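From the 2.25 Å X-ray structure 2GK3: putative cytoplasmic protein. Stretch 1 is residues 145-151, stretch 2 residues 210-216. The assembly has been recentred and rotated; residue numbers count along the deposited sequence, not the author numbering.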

# COMPACT_ATOMS: atom_id res chain seq x y z
N ALA E 145 -11.32 7.12 28.30
CA ALA E 145 -10.43 8.10 28.94
C ALA E 145 -10.76 8.31 30.44
O ALA E 145 -9.87 8.28 31.29
N GLU E 146 -12.04 8.48 30.78
CA GLU E 146 -12.45 8.67 32.19
C GLU E 146 -12.18 7.49 33.11
O GLU E 146 -12.20 7.65 34.33
N VAL E 147 -11.96 6.31 32.53
CA VAL E 147 -11.71 5.11 33.34
C VAL E 147 -10.23 5.06 33.76
O VAL E 147 -9.91 4.53 34.82
N LEU E 148 -9.35 5.64 32.95
CA LEU E 148 -7.90 5.47 33.19
C LEU E 148 -7.39 6.42 34.27
O LEU E 148 -7.93 7.51 34.43
N PRO E 149 -6.36 6.00 35.04
CA PRO E 149 -5.87 6.86 36.11
C PRO E 149 -4.85 7.91 35.64
O PRO E 149 -4.12 8.49 36.46
N VAL E 150 -4.78 8.14 34.33
CA VAL E 150 -3.91 9.17 33.75
C VAL E 150 -4.71 10.06 32.79
O VAL E 150 -5.78 9.67 32.29
N ILE E 151 -4.19 11.25 32.53
CA ILE E 151 -4.79 12.15 31.52
C ILE E 151 -3.79 12.17 30.38
O ILE E 151 -2.60 12.32 30.60
N LEU E 210 4.47 3.82 36.17
CA LEU E 210 3.48 2.90 36.72
C LEU E 210 2.53 3.66 37.63
O LEU E 210 2.96 4.28 38.59
N VAL E 211 1.23 3.59 37.31
CA VAL E 211 0.20 4.38 37.99
C VAL E 211 -1.01 3.51 38.33
O VAL E 211 -1.51 2.78 37.47
N PHE E 212 -1.46 3.60 39.58
CA PHE E 212 -2.63 2.84 40.06
C PHE E 212 -3.80 3.77 40.40
O PHE E 212 -3.61 4.84 40.97
N GLY E 213 -5.00 3.36 40.04
CA GLY E 213 -6.17 4.12 40.46
C GLY E 213 -7.38 3.26 40.72
O GLY E 213 -7.29 2.03 40.81
N GLU E 214 -8.53 3.91 40.83
CA GLU E 214 -9.79 3.21 41.01
C GLU E 214 -10.82 3.86 40.13
O GLU E 214 -10.68 5.03 39.74
N TYR E 215 -11.84 3.09 39.79
CA TYR E 215 -12.96 3.59 39.02
C TYR E 215 -14.22 2.85 39.45
O TYR E 215 -14.48 1.71 39.00
N GLN E 216 -15.02 3.53 40.28
CA GLN E 216 -16.16 2.93 40.99
C GLN E 216 -15.68 1.65 41.71
O GLN E 216 -14.72 1.74 42.47

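The contact between the two stretches is almost wholly apolar: no direct hydrogen bond crosses it, and 316 Å² of surface is buried, both sides summed. Orientation was judged from the CA-to-CB bond. By that measure Pro-149, Val-211 and Tyr-215 point toward the opposing stretch, Val-147 and Val-150 lie sideways, and Leu-148, Phe-212 and Glu-214 point away. The alternation along 211-215 is that of an extended strand, which presents every second residue to the same side.

Aliphatic packing centres on Val-211, whose chi1 is t (180°). Val-211 CG1 lies 4.0 Å from Pro-149 CB and 3.7 Å from Pro-149 O, and both methyls pack on Val-150, with Val-211 CG2 at 4.0 Å and Val-211 CG1 at 4.1 Å from Val-150 CG1; Val-150 is in the m rotamer. Pro-149, its ring C-gamma endo, also brings its CB to 3.9 Å from Gly-213 N. Here the backbones come close, the CA atoms of Pro-149 and Gly-213 being 5.1 Å apart. An ideal CB built on Gly-213 would fall 2.8 Å from Pro-149 CB, a clash, so the approach depends on the absence of a side chain at this position.

The aromatic contact belongs to Tyr-215 (chi1 t, chi2 74°), which has the largest area covered by the other stretch, 78 Å². Val-147, also t, places CG2 over one ring face, 3.9 Å from the Tyr-215 ring centroid and 18° off the normal, consistent with a CH-pi interaction; its closest ring atom is Tyr-215 CE2, at 3.7 Å from Val-147 CG2. Glu-146 O approaches Tyr-215 CE1 obliquely at 3.5 Å.

Polar linkage is indirect. Water 1 donates to both Val-147 O (2.7 Å from the water O) and Glu-214 O (3.0 Å from the water O), bridging two backbone carbonyls that, as acceptors, could not bond to each other.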

# COMPACT_ATOMS: atom_id res chain seq x y z
CB ALA E 145 -10.43 9.44 28.15
CB GLU E 146 -13.94 9.03 32.29
CG GLU E 146 -14.28 10.43 31.83
CD GLU E 146 -13.76 11.51 32.77
OE1 GLU E 146 -13.43 11.20 33.93
OE2 GLU E 146 -13.68 12.68 32.34
CB VAL E 147 -12.15 3.79 32.62
CG1 VAL E 147 -11.79 2.56 33.44
CG2 VAL E 147 -13.65 3.79 32.35
CB LEU E 148 -7.09 5.62 31.88
CG LEU E 148 -7.56 4.74 30.71
CD1 LEU E 148 -6.81 5.11 29.45
CD2 LEU E 148 -7.47 3.20 30.99
CB PRO E 149 -5.23 5.86 37.07
CG PRO E 149 -4.70 4.82 36.19
CD PRO E 149 -5.64 4.71 35.02
CB VAL E 150 -2.66 8.56 33.02
CG1 VAL E 150 -1.80 7.77 33.98
CG2 VAL E 150 -3.06 7.71 31.78
CB ILE E 151 -5.04 13.56 32.11
CG1 ILE E 151 -6.20 13.51 33.11
CG2 ILE E 151 -5.36 14.58 31.00
CD1 ILE E 151 -6.14 14.63 34.14
CB LEU E 210 4.15 1.74 37.47
CG LEU E 210 3.27 0.60 38.00
CD1 LEU E 210 2.45 -0.12 36.88
CD2 LEU E 210 4.11 -0.39 38.80
CB VAL E 211 -0.29 5.58 37.10
CG1 VAL E 211 -1.38 6.39 37.83
CG2 VAL E 211 0.89 6.48 36.69
CB PHE E 212 -2.26 1.96 41.28
CG PHE E 212 -1.30 0.85 40.94
CD1 PHE E 212 -1.76 -0.35 40.42
CD2 PHE E 212 0.08 1.02 41.11
CE1 PHE E 212 -0.87 -1.37 40.07
CE2 PHE E 212 0.96 0.02 40.78
CZ PHE E 212 0.50 -1.17 40.26
CB GLU E 214 -10.21 3.23 42.47
CG GLU E 214 -9.09 2.79 43.41
CD GLU E 214 -9.53 2.57 44.85
OE1 GLU E 214 -10.74 2.38 45.07
OE2 GLU E 214 -8.64 2.56 45.74
CB TYR E 215 -12.72 3.41 37.52
CG TYR E 215 -13.82 4.02 36.70
CD1 TYR E 215 -13.92 5.40 36.55
CD2 TYR E 215 -14.78 3.23 36.10
CE1 TYR E 215 -14.94 5.97 35.82
CE2 TYR E 215 -15.79 3.78 35.36
CZ TYR E 215 -15.87 5.15 35.23
OH TYR E 215 -16.87 5.70 34.50
CB GLN E 216 -17.40 2.77 40.07
CG GLN E 216 -18.06 4.15 39.69
CD GLN E 216 -19.35 4.04 38.82
OE1 GLN E 216 -20.10 3.05 38.90
NE2 GLN E 216 -19.61 5.07 38.00
O HOH W 1 -9.00 4.87 37.32